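Local coordinates for alpha-n-acetylglucosaminidase family protein (Clostridium perfringens, PDB 4A41), which binds galactose through a family 32 carbohydrate-binding module of an enzyme that probably removes alpha-linked N-acetylglucosamine from glycans, at residues A[49-63]-A[148-160]. Residues are numbered along the deposited sequence; the frame is centred on the assembly and turned at random. Where two conformers were deposited one is given.
Sequences FAIDGKENTIWHTKY and VGGFASAAELNVF. With CA (calcium ion), chain B; GAL (beta-D-galactopyranose), chain C.
Trp59 and Ala154 form an antiparallel, hydrogen-bonded pair in the beta-sandwich of this family 32 carbohydrate-binding module. Strand 59-60 lies at the edge of its sheet beside strand 153-160. Trp59 N reaches Ala154 O at 2.9 Å, and Ala154 N returns a bond to Trp59 O. Next to them, His60 and Ser153 make a non-hydrogen-bonded pair. Thr61 N then bonds to Ala152 O, while Ala152 N gives a nearly straight bond (172°) to Thr61 OG1. Chi1 of 47° turns Thr61 OG1 to Ala152 N, 3.0 Å away. At the other end, Leu157 N bonds to Ala50 O.

The calcium ion joins both segments with seven oxygens. Phe49 O, Lys54 O, Thr57 O, Thr57 OG1 and Asp52 OD1 come from 49-63; Ala155 O and Glu156 OE2 come from 148-160. A classic beta bulge puts Ala155 and Glu156 both opposite Leu89. The Glu156 chain bends at chi2 (-66°), and OE2 meets the ion at 2.4 Å. The Glu156 carboxylate is nearly coplanar with that of Asp52. Glu156 OE1 takes a weak bond from Gly53 N and another bond from Gln27.

Trp59 carries part of the apolar packing. Trp59 CH2 lies 3.9 Å from Ala152 CB, and Ala154 CB sits at the ring edge. Ile58 CG2 packs on Ala155 CB, and Ala50 CB on Leu157 CD1.

The galactose pocket lies at the His60-Tyr63 end. Phe151 CB touches His60 CE1 at 3.5 Å, and the two rings meet obliquely. Galactose C6 lies over the centre of the Tyr63 ring. His60 ND1 donates in its ring plane to Thr61 O, which steadies the imidazole, and His60 NE2 hydrogen-bonds galactose O4 at 2.7 Å.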
ATOM      1  N   PHE A  49       8.496   5.544  -0.156  1.00 10.75           N
ATOM      2  CA  PHE A  49       9.136   4.597  -1.054  1.00 10.54           C
ATOM      3  C   PHE A  49       8.133   3.722  -1.805  1.00  9.60           C
ATOM      4  O   PHE A  49       8.479   3.100  -2.783  1.00 10.97           O
ATOM      5  CB  PHE A  49      10.107   3.681  -0.301  1.00 10.31           C
ATOM      6  CG  PHE A  49      11.326   4.382   0.232  1.00 11.85           C
ATOM      7  CD1 PHE A  49      11.739   5.622  -0.269  1.00 15.95           C
ATOM      8  CD2 PHE A  49      12.054   3.807   1.252  1.00 12.94           C
ATOM      9  CE1 PHE A  49      12.888   6.250   0.250  1.00 17.75           C
ATOM     10  CE2 PHE A  49      13.218   4.432   1.755  1.00 14.82           C
ATOM     11  CZ  PHE A  49      13.616   5.629   1.244  1.00 16.95           C
ATOM     12  N   ALA A  50       6.876   3.686  -1.359  1.00  9.07           N
ATOM     13  CA  ALA A  50       5.866   2.853  -2.070  1.00  9.90           C
ATOM     14  C   ALA A  50       5.343   3.542  -3.336  1.00  8.93           C
ATOM     15  O   ALA A  50       4.627   2.946  -4.099  1.00 10.01           O
ATOM     16  CB  ALA A  50       4.697   2.499  -1.105  1.00  9.80           C
ATOM     17  N   ILE A  51       5.673   4.825  -3.526  1.00 10.35           N
ATOM     18  CA  ILE A  51       5.110   5.595  -4.656  1.00 10.17           C
ATOM     19  C   ILE A  51       6.202   6.429  -5.363  1.00 11.20           C
ATOM     20  O   ILE A  51       5.941   7.549  -5.829  1.00 11.21           O
ATOM     21  CB  ILE A  51       3.934   6.502  -4.207  1.00 10.98           C
ATOM     22  CG1 ILE A  51       4.329   7.409  -3.030  1.00 11.77           C
ATOM     23  CG2 ILE A  51       2.689   5.683  -3.897  1.00  8.75           C
ATOM     24  CD1 ILE A  51       3.324   8.559  -2.856  1.00 13.24           C
ATOM     25  N   ASP A  52       7.411   5.873  -5.450  1.00 11.95           N
ATOM     26  CA  ASP A  52       8.519   6.585  -6.108  1.00 12.37           C
ATOM     27  C   ASP A  52       8.882   6.054  -7.496  1.00 13.46           C
ATOM     28  O   ASP A  52       9.857   6.535  -8.119  1.00 13.47           O
ATOM     29  CB  ASP A  52       9.751   6.645  -5.181  1.00 13.03           C
ATOM     30  CG  ASP A  52      10.287   5.266  -4.836  1.00 12.82           C
ATOM     31  OD1 ASP A  52       9.715   4.262  -5.309  1.00 12.63           O
ATOM     32  OD2 ASP A  52      11.297   5.192  -4.120  1.00 14.13           O
ATOM     33  N   GLY A  53       8.100   5.108  -8.009  1.00 13.46           N
ATOM     34  CA  GLY A  53       8.339   4.528  -9.335  1.00 14.06           C
ATOM     35  C   GLY A  53       9.600   3.674  -9.416  1.00 15.65           C
ATOM     36  O   GLY A  53      10.107   3.401 -10.513  1.00 18.01           O
ATOM     37  N   LYS A  54      10.094   3.244  -8.262  1.00 14.69           N
ATOM     38  CA  LYS A  54      11.326   2.456  -8.152  1.00 15.19           C
ATOM     39  C   LYS A  54      11.000   1.116  -7.518  1.00 15.92           C
ATOM     40  O   LYS A  54      10.612   1.052  -6.346  1.00 15.70           O
ATOM     41  CB  LYS A  54      12.375   3.184  -7.301  1.00 15.76           C
ATOM     42  CG  LYS A  54      12.845   4.470  -7.963  1.00 16.98           C
ATOM     43  CD  LYS A  54      13.822   5.249  -7.122  1.00 24.79           C
ATOM     44  CE  LYS A  54      14.471   6.393  -7.940  1.00 27.92           C
ATOM     45  NZ  LYS A  54      13.535   7.111  -8.866  1.00 31.73           N
ATOM     46  N   GLU A  55      11.201   0.051  -8.273  1.00 16.22           N
ATOM     47  CA  GLU A  55      10.828  -1.287  -7.822  1.00 15.93           C
ATOM     48  C   GLU A  55      11.773  -1.848  -6.752  1.00 14.81           C
ATOM     49  O   GLU A  55      11.403  -2.768  -6.017  1.00 14.30           O
ATOM     50  CB  GLU A  55      10.665  -2.246  -9.007  1.00 17.24           C
ATOM     51  CG  GLU A  55       9.662  -1.724 -10.053  1.00 21.61           C
ATOM     52  CD  GLU A  55       9.397  -2.704 -11.174  1.00 29.67           C
ATOM     53  OE1 GLU A  55       9.936  -3.831 -11.126  1.00 32.09           O
ATOM     54  OE2 GLU A  55       8.646  -2.340 -12.107  1.00 34.39           O
ATOM     55  N   ASN A  56      12.966  -1.244  -6.639  1.00 14.51           N
ATOM     56  CA  ASN A  56      13.949  -1.637  -5.618  1.00 14.50           C
ATOM     57  C   ASN A  56      13.766  -1.005  -4.245  1.00 14.40           C
ATOM     58  O   ASN A  56      14.409  -1.422  -3.305  1.00 16.93           O
ATOM     59  CB  ASN A  56      15.398  -1.385  -6.093  1.00 14.94           C
ATOM     60  CG  ASN A  56      15.670   0.079  -6.336  1.00 17.19           C
ATOM     61  OD1 ASN A  56      14.867   0.753  -6.960  1.00 18.12           O
ATOM     62  ND2 ASN A  56      16.810   0.584  -5.854  1.00 19.46           N
ATOM     63  N   THR A  57      12.898   0.001  -4.134  1.00 12.61           N
ATOM     64  CA  THR A  57      12.652   0.671  -2.850  1.00 11.94           C
ATOM     65  C   THR A  57      11.264   0.299  -2.348  1.00 10.84           C
ATOM     66  O   THR A  57      10.300   0.205  -3.132  1.00 11.07           O
ATOM     67  CB  THR A  57      12.734   2.192  -2.956  1.00 11.64           C
ATOM     68  OG1 THR A  57      11.655   2.686  -3.767  1.00 13.47           O
ATOM     69  CG2 THR A  57      14.022   2.638  -3.621  1.00 12.88           C
ATOM     70  N   ILE A  58      11.163   0.116  -1.033  1.00  9.79           N
ATOM     71  CA  ILE A  58       9.913  -0.372  -0.467  1.00  9.79           C
ATOM     72  C   ILE A  58       9.523   0.390   0.789  1.00  9.48           C
ATOM     73  O   ILE A  58      10.382   0.839   1.559  1.00 10.48           O
ATOM     74  CB  ILE A  58       9.985  -1.915  -0.157  1.00 10.48           C
ATOM     75  CG1 ILE A  58      10.898  -2.210   1.058  1.00 10.75           C
ATOM     76  CG2 ILE A  58      10.376  -2.700  -1.445  1.00 11.73           C
ATOM     77  CD1 ILE A  58      11.092  -3.697   1.370  1.00 11.28           C
ATOM     78  N   TRP A  59       8.216   0.577   0.981  1.00  8.72           N
ATOM     79  CA  TRP A  59       7.696   0.834   2.334  1.00  9.06           C
ATOM     80  C   TRP A  59       7.836  -0.463   3.107  1.00  8.78           C
ATOM     81  O   TRP A  59       7.620  -1.550   2.540  1.00 10.07           O
ATOM     82  CB  TRP A  59       6.214   1.195   2.271  1.00  9.27           C
ATOM     83  CG  TRP A  59       5.509   1.124   3.593  1.00  9.76           C
ATOM     84  CD1 TRP A  59       5.795   1.846   4.719  1.00 10.36           C
ATOM     85  CD2 TRP A  59       4.399   0.278   3.931  1.00  9.80           C
ATOM     86  NE1 TRP A  59       4.937   1.495   5.741  1.00 11.52           N
ATOM     87  CE2 TRP A  59       4.063   0.549   5.281  1.00 10.83           C
ATOM     88  CE3 TRP A  59       3.638  -0.674   3.212  1.00 10.90           C
ATOM     89  CZ2 TRP A  59       3.014  -0.105   5.936  1.00 11.58           C
ATOM     90  CZ3 TRP A  59       2.579  -1.316   3.861  1.00 11.26           C
ATOM     91  CH2 TRP A  59       2.272  -1.015   5.210  1.00 12.04           C
ATOM     92  N   HIS A  60       8.210  -0.362   4.372  1.00  8.60           N
ATOM     93  CA  HIS A  60       8.232  -1.549   5.250  1.00  8.78           C
ATOM     94  C   HIS A  60       7.807  -1.086   6.632  1.00  9.55           C
ATOM     95  O   HIS A  60       8.216   0.004   7.094  1.00 10.66           O
ATOM     96  CB  HIS A  60       9.677  -2.116   5.321  1.00  9.35           C
ATOM     97  CG  HIS A  60       9.812  -3.513   5.881  1.00  9.70           C
ATOM     98  ND1 HIS A  60       9.530  -3.839   7.195  1.00 12.13           N
ATOM     99  CD2 HIS A  60      10.261  -4.659   5.299  1.00 11.63           C
ATOM    100  CE1 HIS A  60       9.819  -5.113   7.405  1.00 12.66           C
ATOM    101  NE2 HIS A  60      10.262  -5.634   6.275  1.00 11.55           N
ATOM    102  N   THR A  61       6.980  -1.878   7.303  1.00 10.71           N
ATOM    103  CA  THR A  61       6.581  -1.549   8.663  1.00 11.25           C
ATOM    104  C   THR A  61       7.832  -1.469   9.557  1.00 11.95           C
ATOM    105  O   THR A  61       8.848  -2.116   9.280  1.00 12.60           O
ATOM    106  CB  THR A  61       5.585  -2.600   9.237  1.00 11.46           C
ATOM    107  OG1 THR A  61       6.069  -3.928   8.967  1.00 12.75           O
ATOM    108  CG2 THR A  61       4.179  -2.430   8.588  1.00 12.01           C
ATOM    109  N   LYS A  62       7.724  -0.688  10.634  0.50 13.17           N
ATOM    110  CA  LYS A  62       8.817  -0.528  11.605  0.50 14.27           C
ATOM    111  C   LYS A  62       9.176  -1.842  12.271  0.50 15.04           C
ATOM    112  O   LYS A  62       8.300  -2.576  12.738  0.50 15.79           O
ATOM    113  CB  LYS A  62       8.418   0.499  12.666  0.50 13.84           C
ATOM    114  CG  LYS A  62       9.376   0.621  13.871  0.50 15.30           C
ATOM    115  CD  LYS A  62      10.739   1.106  13.426  0.50 16.50           C
ATOM    116  CE  LYS A  62      11.604   1.469  14.619  0.50 19.46           C
ATOM    117  NZ  LYS A  62      11.215   2.782  15.174  0.50 22.66           N
ATOM    118  N   TYR A  63      10.476  -2.138  12.313  1.00 16.18           N
ATOM    119  CA  TYR A  63      10.919  -3.315  13.033  1.00 17.94           C
ATOM    120  C   TYR A  63      12.046  -2.921  14.009  1.00 20.79           C
ATOM    121  O   TYR A  63      12.406  -1.744  14.097  1.00 20.95           O
ATOM    122  CB  TYR A  63      11.250  -4.459  12.074  1.00 17.44           C
ATOM    123  CG  TYR A  63      12.295  -4.147  11.044  1.00 16.43           C
ATOM    124  CD1 TYR A  63      13.650  -4.367  11.312  1.00 15.57           C
ATOM    125  CD2 TYR A  63      11.943  -3.654   9.774  1.00 16.42           C
ATOM    126  CE1 TYR A  63      14.620  -4.085  10.345  1.00 18.14           C
ATOM    127  CE2 TYR A  63      12.903  -3.375   8.805  1.00 15.31           C
ATOM    128  CZ  TYR A  63      14.246  -3.610   9.097  1.00 17.18           C
ATOM    129  OH  TYR A  63      15.215  -3.346   8.161  1.00 19.66           O
ATOM    130  N   VAL A 148       4.193 -11.693   5.315  1.00 11.51           N
ATOM    131  CA  VAL A 148       5.275 -12.677   5.568  1.00 11.85           C
ATOM    132  C   VAL A 148       6.154 -12.182   6.723  1.00 12.09           C
ATOM    133  O   VAL A 148       6.623 -11.047   6.737  1.00 11.75           O
ATOM    134  CB  VAL A 148       6.094 -12.940   4.307  1.00 11.24           C
ATOM    135  CG1 VAL A 148       7.341 -13.764   4.660  1.00 13.77           C
ATOM    136  CG2 VAL A 148       5.265 -13.679   3.242  1.00 12.55           C
ATOM    137  N   GLY A 149       6.375 -13.046   7.728  1.00 11.30           N
ATOM    138  CA  GLY A 149       7.178 -12.671   8.886  1.00 12.11           C
ATOM    139  C   GLY A 149       6.450 -11.821   9.907  1.00 11.48           C
ATOM    140  O   GLY A 149       7.017 -11.448  10.929  1.00 12.16           O
ATOM    141  N   GLY A 150       5.194 -11.486   9.610  1.00 11.91           N
ATOM    142  CA  GLY A 150       4.451 -10.550  10.454  1.00 12.17           C
ATOM    143  C   GLY A 150       4.793  -9.085  10.216  1.00 12.05           C
ATOM    144  O   GLY A 150       4.424  -8.234  11.015  1.00 13.66           O
ATOM    145  N   PHE A 151       5.500  -8.813   9.118  1.00 12.89           N
ATOM    146  CA  PHE A 151       5.792  -7.463   8.649  1.00 11.88           C
ATOM    147  C   PHE A 151       4.832  -7.170   7.485  1.00 11.70           C
ATOM    148  O   PHE A 151       4.180  -8.061   6.979  1.00 11.83           O
ATOM    149  CB  PHE A 151       7.217  -7.414   8.097  1.00 13.40           C
ATOM    150  CG  PHE A 151       8.256  -8.024   9.013  1.00 11.48           C
ATOM    151  CD1 PHE A 151       8.688  -7.351  10.136  1.00 13.18           C
ATOM    152  CD2 PHE A 151       8.838  -9.262   8.700  1.00 12.23           C
ATOM    153  CE1 PHE A 151       9.665  -7.925  10.989  1.00 14.90           C
ATOM    154  CE2 PHE A 151       9.814  -9.837   9.543  1.00 11.65           C
ATOM    155  CZ  PHE A 151      10.219  -9.168  10.673  1.00 13.39           C
ATOM    156  N   ALA A 152       4.767  -5.903   7.086  1.00 11.16           N
ATOM    157  CA  ALA A 152       4.146  -5.554   5.802  1.00 10.59           C
ATOM    158  C   ALA A 152       5.093  -4.697   5.011  1.00  9.18           C
ATOM    159  O   ALA A 152       5.767  -3.807   5.565  1.00  9.65           O
ATOM    160  CB  ALA A 152       2.828  -4.840   6.020  1.00 10.70           C
ATOM    161  N   SER A 153       5.141  -4.950   3.706  1.00 10.11           N
ATOM    162  CA  SER A 153       5.985  -4.133   2.833  1.00  9.52           C
ATOM    163  C   SER A 153       5.354  -3.984   1.462  1.00 10.17           C
ATOM    164  O   SER A 153       4.454  -4.741   1.105  1.00 10.64           O
ATOM    165  CB  SER A 153       7.423  -4.701   2.723  1.00 10.12           C
ATOM    166  OG  SER A 153       7.411  -6.014   2.180  1.00 10.60           O
ATOM    167  N   ALA A 154       5.805  -2.978   0.704  1.00 10.34           N
ATOM    168  CA  ALA A 154       5.283  -2.736  -0.656  1.00 10.06           C
ATOM    169  C   ALA A 154       6.309  -1.984  -1.480  1.00  9.85           C
ATOM    170  O   ALA A 154       6.803  -0.942  -1.030  1.00  9.00           O
ATOM    171  CB  ALA A 154       3.960  -1.918  -0.597  1.00 10.67           C
ATOM    172  N   ALA A 155       6.631  -2.513  -2.664  1.00 10.57           N
ATOM    173  CA  ALA A 155       7.596  -1.825  -3.535  1.00 10.76           C
ATOM    174  C   ALA A 155       6.933  -0.675  -4.259  1.00 10.77           C
ATOM    175  O   ALA A 155       7.467   0.429  -4.268  1.00  9.81           O
ATOM    176  CB  ALA A 155       8.230  -2.793  -4.538  1.00 10.36           C
ATOM    177  N   GLU A 156       5.764  -0.932  -4.857  1.00  9.99           N
ATOM    178  CA  GLU A 156       5.049   0.099  -5.620  1.00  9.59           C
ATOM    179  C   GLU A 156       3.562  -0.115  -5.500  1.00  9.83           C
ATOM    180  O   GLU A 156       3.071  -1.220  -5.706  1.00 10.18           O
ATOM    181  CB  GLU A 156       5.430   0.085  -7.119  1.00  9.66           C
ATOM    182  CG  GLU A 156       6.825   0.600  -7.422  1.00 10.69           C
ATOM    183  CD  GLU A 156       6.943   2.075  -7.107  1.00 10.54           C
ATOM    184  OE1 GLU A 156       6.180   2.873  -7.678  1.00 13.06           O
ATOM    185  OE2 GLU A 156       7.828   2.473  -6.327  1.00 11.13           O
ATOM    186  N   LEU A 157       2.844   0.979  -5.261  1.00  9.04           N
ATOM    187  CA  LEU A 157       1.377   0.993  -5.258  1.00  9.18           C
ATOM    188  C   LEU A 157       0.901   1.933  -6.326  1.00  9.46           C
ATOM    189  O   LEU A 157       1.397   3.056  -6.438  1.00 10.82           O
ATOM    190  CB  LEU A 157       0.885   1.504  -3.888  1.00  9.07           C
ATOM    191  CG  LEU A 157       1.346   0.669  -2.693  1.00 10.14           C
ATOM    192  CD1 LEU A 157       0.857   1.320  -1.372  1.00 12.02           C
ATOM    193  CD2 LEU A 157       0.874  -0.802  -2.783  1.00 11.68           C
ATOM    194  N   ASN A 158      -0.115   1.491  -7.073  1.00  9.48           N
ATOM    195  CA  ASN A 158      -0.738   2.343  -8.103  1.00 10.16           C
ATOM    196  C   ASN A 158      -2.263   2.340  -7.993  1.00 10.24           C
ATOM    197  O   ASN A 158      -2.877   1.336  -7.621  1.00 10.94           O
ATOM    198  CB  ASN A 158      -0.235   1.985  -9.509  1.00 10.38           C
ATOM    199  CG  ASN A 158       1.170   2.502  -9.756  1.00 12.45           C
ATOM    200  OD1 ASN A 158       1.346   3.679 -10.076  1.00 12.55           O
ATOM    201  ND2 ASN A 158       2.164   1.639  -9.584  1.00 12.48           N
ATOM    202  N   VAL A 159      -2.856   3.470  -8.356  1.00 10.57           N
ATOM    203  CA  VAL A 159      -4.318   3.696  -8.196  1.00 10.44           C
ATOM    204  C   VAL A 159      -4.791   4.152  -9.580  1.00 11.22           C
ATOM    205  O   VAL A 159      -4.207   5.068 -10.179  1.00 12.41           O
ATOM    206  CB  VAL A 159      -4.661   4.764  -7.138  1.00 10.21           C
ATOM    207  CG1 VAL A 159      -6.170   4.873  -6.952  1.00 10.44           C
ATOM    208  CG2 VAL A 159      -4.022   4.402  -5.782  1.00 11.43           C
ATOM    209  N   PHE A 160      -5.829   3.502 -10.103  1.00 11.28           N
ATOM    210  CA  PHE A 160      -6.277   3.763 -11.485  1.00 13.22           C
ATOM    211  C   PHE A 160      -7.639   4.413 -11.536  1.00 14.71           C
ATOM    212  O   PHE A 160      -8.556   4.009 -10.822  1.00 14.35           O
ATOM    213  CB  PHE A 160      -6.332   2.463 -12.278  1.00 13.79           C
ATOM    214  CG  PHE A 160      -4.990   1.800 -12.450  1.00 13.10           C
ATOM    215  CD1 PHE A 160      -4.329   1.214 -11.358  1.00 13.10           C
ATOM    216  CD2 PHE A 160      -4.383   1.770 -13.690  1.00 15.05           C
ATOM    217  CE1 PHE A 160      -3.073   0.628 -11.503  1.00 13.19           C
ATOM    218  CE2 PHE A 160      -3.129   1.156 -13.855  1.00 15.14           C
ATOM    219  CZ  PHE A 160      -2.481   0.578 -12.765  1.00 15.70           C
TER
HETATM  220 CA    CA B2494       9.370   1.951  -4.595  1.00 10.83          CA
HETATM  221  C1  GAL C2495      15.586  -8.382   6.710  1.00 14.92           C
HETATM  222  C2  GAL C2495      14.956  -7.829   5.445  1.00 13.61           C
HETATM  223  C3  GAL C2495      14.322  -6.476   5.793  1.00 13.85           C
HETATM  224  C4  GAL C2495      13.362  -6.642   6.963  1.00 13.55           C
HETATM  225  C5  GAL C2495      14.102  -7.275   8.146  1.00 13.57           C
HETATM  226  C6  GAL C2495      13.187  -7.473   9.352  1.00 16.92           C
HETATM  227  O1  GAL C2495      16.089  -9.653   6.407  1.00 17.39           O
HETATM  228  O2  GAL C2495      15.915  -7.709   4.395  1.00 16.89           O
HETATM  229  O3  GAL C2495      13.693  -5.981   4.618  1.00 15.53           O
HETATM  230  O4  GAL C2495      12.263  -7.485   6.558  1.00 13.22           O
HETATM  231  O5  GAL C2495      14.579  -8.529   7.697  1.00 14.85           O
HETATM  232  O6  GAL C2495      13.915  -7.926  10.494  1.00 19.23           O